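Local coordinates for protein CT021 (Chlamydia trachomatis serovar L2, PDB 6UXD) that is of unknown function but belongs to a family of the LolA/LolB clan, which would be consistent with a lipoprotein-handling or lipid-binding role, at residues A[11-23]-A[32-44]. Residues are numbered along the deposited sequence; the frame is centred on the assembly and turned at random.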
loop_
_atom_site.group_PDB
_atom_site.type_symbol
_atom_site.label_atom_id
_atom_site.label_comp_id
_atom_site.label_asym_id
_atom_site.label_seq_id
_atom_site.Cartn_x
_atom_site.Cartn_y
_atom_site.Cartn_z
ATOM N N GLU A 11 -2.816 -12.228 -0.252
ATOM C CA GLU A 11 -1.874 -13.246 -0.714
ATOM C C GLU A 11 -0.671 -12.620 -1.414
ATOM O O GLU A 11 0.486 -13.015 -1.194
ATOM C CB GLU A 11 -2.630 -14.197 -1.647
ATOM C CG GLU A 11 -1.829 -15.343 -2.219
ATOM C CD GLU A 11 -2.664 -16.244 -3.123
ATOM O OE1 GLU A 11 -2.074 -16.948 -3.972
ATOM O OE2 GLU A 11 -3.909 -16.251 -2.983
ATOM N N LYS A 12 -0.920 -11.642 -2.272
ATOM C CA LYS A 12 0.175 -11.042 -3.018
ATOM C C LYS A 12 1.124 -10.294 -2.091
ATOM O O LYS A 12 2.348 -10.429 -2.196
ATOM C CB LYS A 12 -0.413 -10.117 -4.087
ATOM C CG LYS A 12 0.608 -9.438 -4.929
ATOM C CD LYS A 12 1.306 -10.397 -5.861
ATOM C CE LYS A 12 2.246 -9.580 -6.789
ATOM N NZ LYS A 12 3.359 -10.436 -7.295
ATOM N N ILE A 13 0.579 -9.518 -1.159
ATOM C CA ILE A 13 1.431 -8.756 -0.253
ATOM C C ILE A 13 2.169 -9.654 0.728
ATOM O O ILE A 13 3.245 -9.284 1.218
ATOM C CB ILE A 13 0.598 -7.701 0.503
ATOM C CG1 ILE A 13 -0.217 -6.846 -0.491
ATOM C CG2 ILE A 13 1.498 -6.865 1.389
ATOM C CD1 ILE A 13 0.617 -6.036 -1.500
ATOM N N LEU A 14 1.612 -10.830 1.064
ATOM C CA LEU A 14 2.334 -11.716 1.962
ATOM C C LEU A 14 3.557 -12.346 1.309
ATOM O O LEU A 14 4.325 -12.995 2.020
ATOM C CB LEU A 14 1.436 -12.847 2.498
ATOM C CG LEU A 14 0.341 -12.438 3.486
ATOM C CD1 LEU A 14 -0.418 -13.675 3.956
ATOM C CD2 LEU A 14 0.904 -11.702 4.659
ATOM N N THR A 15 3.735 -12.215 -0.016
ATOM C CA THR A 15 4.985 -12.624 -0.644
ATOM C C THR A 15 6.110 -11.607 -0.424
ATOM O O THR A 15 7.277 -11.940 -0.646
ATOM C CB THR A 15 4.786 -12.856 -2.154
ATOM O OG1 THR A 15 4.655 -11.599 -2.842
ATOM C CG2 THR A 15 3.525 -13.692 -2.425
ATOM N N ALA A 16 5.806 -10.392 0.031
ATOM C CA ALA A 16 6.865 -9.422 0.283
ATOM C C ALA A 16 7.752 -9.902 1.426
ATOM O O ALA A 16 7.401 -10.811 2.172
ATOM C CB ALA A 16 6.289 -8.050 0.622
ATOM N N ARG A 17 8.922 -9.277 1.556
ATOM C CA ARG A 17 9.868 -9.598 2.619
ATOM C C ARG A 17 10.069 -8.417 3.553
ATOM O O ARG A 17 9.899 -7.264 3.142
ATOM C CB ARG A 17 11.226 -10.003 2.041
ATOM C CG ARG A 17 11.119 -11.153 1.072
ATOM C CD ARG A 17 12.449 -11.481 0.445
ATOM N NE ARG A 17 12.280 -12.493 -0.597
ATOM C CZ ARG A 17 13.186 -12.775 -1.526
ATOM N NH1 ARG A 17 14.346 -12.116 -1.561
ATOM N NH2 ARG A 17 12.926 -13.715 -2.427
ATOM N N PRO A 18 10.446 -8.666 4.816
ATOM C CA PRO A 18 10.783 -7.557 5.715
ATOM C C PRO A 18 11.773 -6.594 5.086
ATOM O O PRO A 18 12.737 -7.000 4.440
ATOM C CB PRO A 18 11.392 -8.259 6.932
ATOM C CG PRO A 18 10.683 -9.577 6.970
ATOM C CD PRO A 18 10.492 -9.966 5.512
ATOM N N GLY A 19 11.534 -5.306 5.306
ATOM C CA GLY A 19 12.280 -4.257 4.673
ATOM C C GLY A 19 11.707 -3.779 3.345
ATOM O O GLY A 19 12.103 -2.716 2.869
ATOM N N ASP A 20 10.813 -4.547 2.726
ATOM C CA ASP A 20 10.154 -4.102 1.504
ATOM C C ASP A 20 9.211 -2.946 1.802
ATOM O O ASP A 20 8.504 -2.953 2.810
ATOM C CB ASP A 20 9.376 -5.244 0.866
ATOM C CG ASP A 20 10.276 -6.291 0.273
ATOM O OD1 ASP A 20 11.503 -6.069 0.292
ATOM O OD2 ASP A 20 9.765 -7.334 -0.188
ATOM N N TYR A 21 9.206 -1.938 0.921
ATOM C CA TYR A 21 8.398 -0.753 1.145
ATOM C C TYR A 21 7.864 -0.234 -0.184
ATOM O O TYR A 21 8.311 -0.641 -1.261
ATOM C CB TYR A 21 9.175 0.332 1.870
ATOM C CG TYR A 21 10.125 1.086 0.977
ATOM C CD1 TYR A 21 9.771 2.303 0.415
ATOM C CD2 TYR A 21 11.364 0.568 0.689
ATOM C CE1 TYR A 21 10.662 2.987 -0.421
ATOM C CE2 TYR A 21 12.236 1.218 -0.124
ATOM C CZ TYR A 21 11.895 2.430 -0.677
ATOM O OH TYR A 21 12.804 3.073 -1.489
ATOM N N ALA A 22 6.871 0.651 -0.095
ATOM C CA ALA A 22 6.358 1.355 -1.269
ATOM C C ALA A 22 5.634 2.623 -0.830
ATOM O O ALA A 22 5.058 2.683 0.260
ATOM C CB ALA A 22 5.435 0.447 -2.079
ATOM N N VAL A 23 5.689 3.651 -1.680
ATOM C CA VAL A 23 5.068 4.946 -1.407
ATOM C C VAL A 23 3.984 5.152 -2.453
ATOM O O VAL A 23 4.264 5.161 -3.659
ATOM C CB VAL A 23 6.081 6.103 -1.419
ATOM C CG1 VAL A 23 5.401 7.433 -1.126
ATOM C CG2 VAL A 23 7.196 5.854 -0.394
ATOM N N PHE A 32 3.090 5.665 3.102
ATOM C CA PHE A 32 4.325 4.886 3.136
ATOM C C PHE A 32 4.035 3.535 3.777
ATOM O O PHE A 32 3.708 3.471 4.964
ATOM C CB PHE A 32 5.390 5.655 3.915
ATOM C CG PHE A 32 6.783 5.080 3.807
ATOM C CD1 PHE A 32 7.156 3.975 4.546
ATOM C CD2 PHE A 32 7.735 5.687 3.002
ATOM C CE1 PHE A 32 8.433 3.461 4.457
ATOM C CE2 PHE A 32 9.016 5.177 2.915
ATOM C CZ PHE A 32 9.368 4.071 3.640
ATOM N N PHE A 33 4.155 2.461 2.989
ATOM C CA PHE A 33 3.910 1.099 3.439
ATOM C C PHE A 33 5.237 0.389 3.670
ATOM O O PHE A 33 6.118 0.429 2.810
ATOM C CB PHE A 33 3.107 0.297 2.416
ATOM C CG PHE A 33 1.699 0.786 2.217
ATOM C CD1 PHE A 33 1.448 1.938 1.487
ATOM C CD2 PHE A 33 0.632 0.075 2.737
ATOM C CE1 PHE A 33 0.149 2.384 1.297
ATOM C CE2 PHE A 33 -0.657 0.512 2.557
ATOM C CZ PHE A 33 -0.902 1.667 1.829
ATOM N N LEU A 34 5.360 -0.293 4.806
ATOM C CA LEU A 34 6.596 -0.974 5.177
ATOM C C LEU A 34 6.277 -2.344 5.753
ATOM O O LEU A 34 5.446 -2.454 6.656
ATOM C CB LEU A 34 7.388 -0.161 6.200
ATOM C CG LEU A 34 8.577 -0.870 6.866
ATOM C CD1 LEU A 34 9.604 -1.302 5.829
ATOM C CD2 LEU A 34 9.237 0.023 7.919
ATOM N N ILE A 35 6.930 -3.379 5.229
ATOM C CA ILE A 35 6.818 -4.726 5.770
ATOM C C ILE A 35 7.844 -4.849 6.888
ATOM O O ILE A 35 9.048 -4.731 6.641
ATOM C CB ILE A 35 7.078 -5.789 4.689
ATOM C CG1 ILE A 35 6.151 -5.626 3.481
ATOM C CG2 ILE A 35 7.037 -7.169 5.324
ATOM C CD1 ILE A 35 4.667 -5.744 3.776
ATOM N N ARG A 36 7.392 -5.119 8.110
ATOM C CA ARG A 36 8.320 -5.090 9.239
ATOM C C ARG A 36 8.763 -6.455 9.718
ATOM O O ARG A 36 9.901 -6.601 10.167
ATOM C CB ARG A 36 7.696 -4.339 10.407
ATOM C CG ARG A 36 7.576 -2.909 10.066
ATOM C CD ARG A 36 7.371 -2.081 11.267
ATOM N NE ARG A 36 8.409 -2.317 12.252
ATOM C CZ ARG A 36 8.456 -1.673 13.404
ATOM N NH1 ARG A 36 7.517 -0.777 13.683
ATOM N NH2 ARG A 36 9.422 -1.924 14.270
ATOM N N GLN A 37 7.911 -7.456 9.616
ATOM C CA GLN A 37 8.228 -8.758 10.165
ATOM C C GLN A 37 7.295 -9.750 9.514
ATOM O O GLN A 37 6.122 -9.441 9.306
ATOM C CB GLN A 37 8.061 -8.754 11.679
ATOM C CG GLN A 37 8.409 -10.042 12.345
ATOM C CD GLN A 37 8.459 -9.860 13.846
ATOM O OE1 GLN A 37 9.433 -9.323 14.390
ATOM N NE2 GLN A 37 7.389 -10.254 14.521
ATOM N N SER A 38 7.823 -10.916 9.161
ATOM C CA SER A 38 7.038 -11.953 8.511
ATOM C C SER A 38 7.390 -13.298 9.126
ATOM O O SER A 38 8.561 -13.681 9.171
ATOM C CB SER A 38 7.299 -11.980 6.997
ATOM O OG SER A 38 6.090 -12.093 6.278
ATOM N N SER A 39 6.379 -14.010 9.599
ATOM C CA SER A 39 6.541 -15.373 10.069
ATOM C C SER A 39 5.433 -16.209 9.451
ATOM O O SER A 39 4.481 -15.685 8.864
ATOM C CB SER A 39 6.489 -15.458 11.600
ATOM O OG SER A 39 5.162 -15.302 12.065
ATOM N N SER A 40 5.549 -17.526 9.595
ATOM C CA SER A 40 4.459 -18.385 9.155
ATOM C C SER A 40 3.140 -17.988 9.803
ATOM O O SER A 40 2.075 -18.279 9.254
ATOM C CB SER A 40 4.786 -19.843 9.470
ATOM O OG SER A 40 5.087 -19.997 10.845
ATOM N N GLU A 41 3.191 -17.299 10.939
ATOM C CA GLU A 41 2.004 -16.996 11.723
ATOM C C GLU A 41 1.485 -15.577 11.528
ATOM O O GLU A 41 0.273 -15.359 11.633
ATOM C CB GLU A 41 2.312 -17.234 13.202
ATOM C CG GLU A 41 1.153 -17.079 14.146
ATOM C CD GLU A 41 1.636 -17.019 15.578
ATOM O OE1 GLU A 41 2.207 -18.029 16.047
ATOM O OE2 GLU A 41 1.489 -15.952 16.220
ATOM N N ALA A 42 2.351 -14.605 11.240
ATOM C CA ALA A 42 1.876 -13.238 11.095
ATOM C C ALA A 42 2.832 -12.428 10.236
ATOM O O ALA A 42 4.041 -12.650 10.251
ATOM C CB ALA A 42 1.727 -12.556 12.457
ATOM N N THR A 43 2.272 -11.467 9.505
ATOM C CA THR A 43 3.054 -10.446 8.825
ATOM C C THR A 43 2.602 -9.083 9.321
ATOM O O THR A 43 1.404 -8.775 9.298
ATOM C CB THR A 43 2.904 -10.571 7.300
ATOM O OG1 THR A 43 3.371 -11.857 6.894
ATOM C CG2 THR A 43 3.716 -9.510 6.572
ATOM N N TRP A 44 3.559 -8.267 9.761
ATOM C CA TRP A 44 3.284 -6.923 10.242
ATOM C C TRP A 44 3.596 -5.897 9.159
ATOM O O TRP A 44 4.717 -5.861 8.643
ATOM C CB TRP A 44 4.116 -6.604 11.478
ATOM C CG TRP A 44 3.776 -7.454 12.666
ATOM C CD1 TRP A 44 4.202 -8.721 12.912
ATOM C CD2 TRP A 44 2.939 -7.087 13.764
ATOM N NE1 TRP A 44 3.683 -9.169 14.101
ATOM C CE2 TRP A 44 2.912 -8.179 14.650
ATOM C CE3 TRP A 44 2.231 -5.931 14.096
ATOM C CZ2 TRP A 44 2.190 -8.153 15.840
ATOM C CZ3 TRP A 44 1.513 -5.906 15.276
ATOM C CH2 TRP A 44 1.499 -7.003 16.133
#
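The rings of Tyr-21 and Phe-32 lie nearly parallel, planes 9° apart, yet slid so far that they barely overlap; Phe-32 CZ meets Tyr-21 CD1 at 3.7 Å. Tyr-21 reaches this place with CG set between its backbone N and carbonyl carbon (chi1 78°), and its hydroxyl bonds to Glu-202. From the same side of the ring Val-23 CG2 comes up obliquely to Phe-32 CD2, 3.4 Å away, so two side chains of the neighbouring strand meet one side of the phenyl ring. The Phe-33 ring, on the opposite face of the sheet, receives Ala-22 O at its edge, in plane.

Strands 21-26 and 29-38 run antiparallel as the two arms of a beta hairpin. Ala-22 and Phe-33 form the hydrogen-bonded pair, Phe-33 N reaching Ala-22 O at 2.9 Å. Beyond it, Ile-35 N points almost straight at Asp-20 O (2.9 Å, 175° at the hydrogen), while Gly-19 N, within the type II turn 17-20, returns a bond to Ile-35 O. Ile-35 splits its branches: CG1 packs on Ala-16 CB at 3.8 Å, CD1 nears Ile-13 CG2, and CG2 lies against the Arg-17 carbonyl.

The Asp-20 carboxylate takes Arg-17 N from above its plane, besides Arg-180 and His-205, partners that would probably favour its charged form. Backbone pairing thus fixes the hairpin register, while apolar contacts through Ile-35 join the type I turn 13-16 to it.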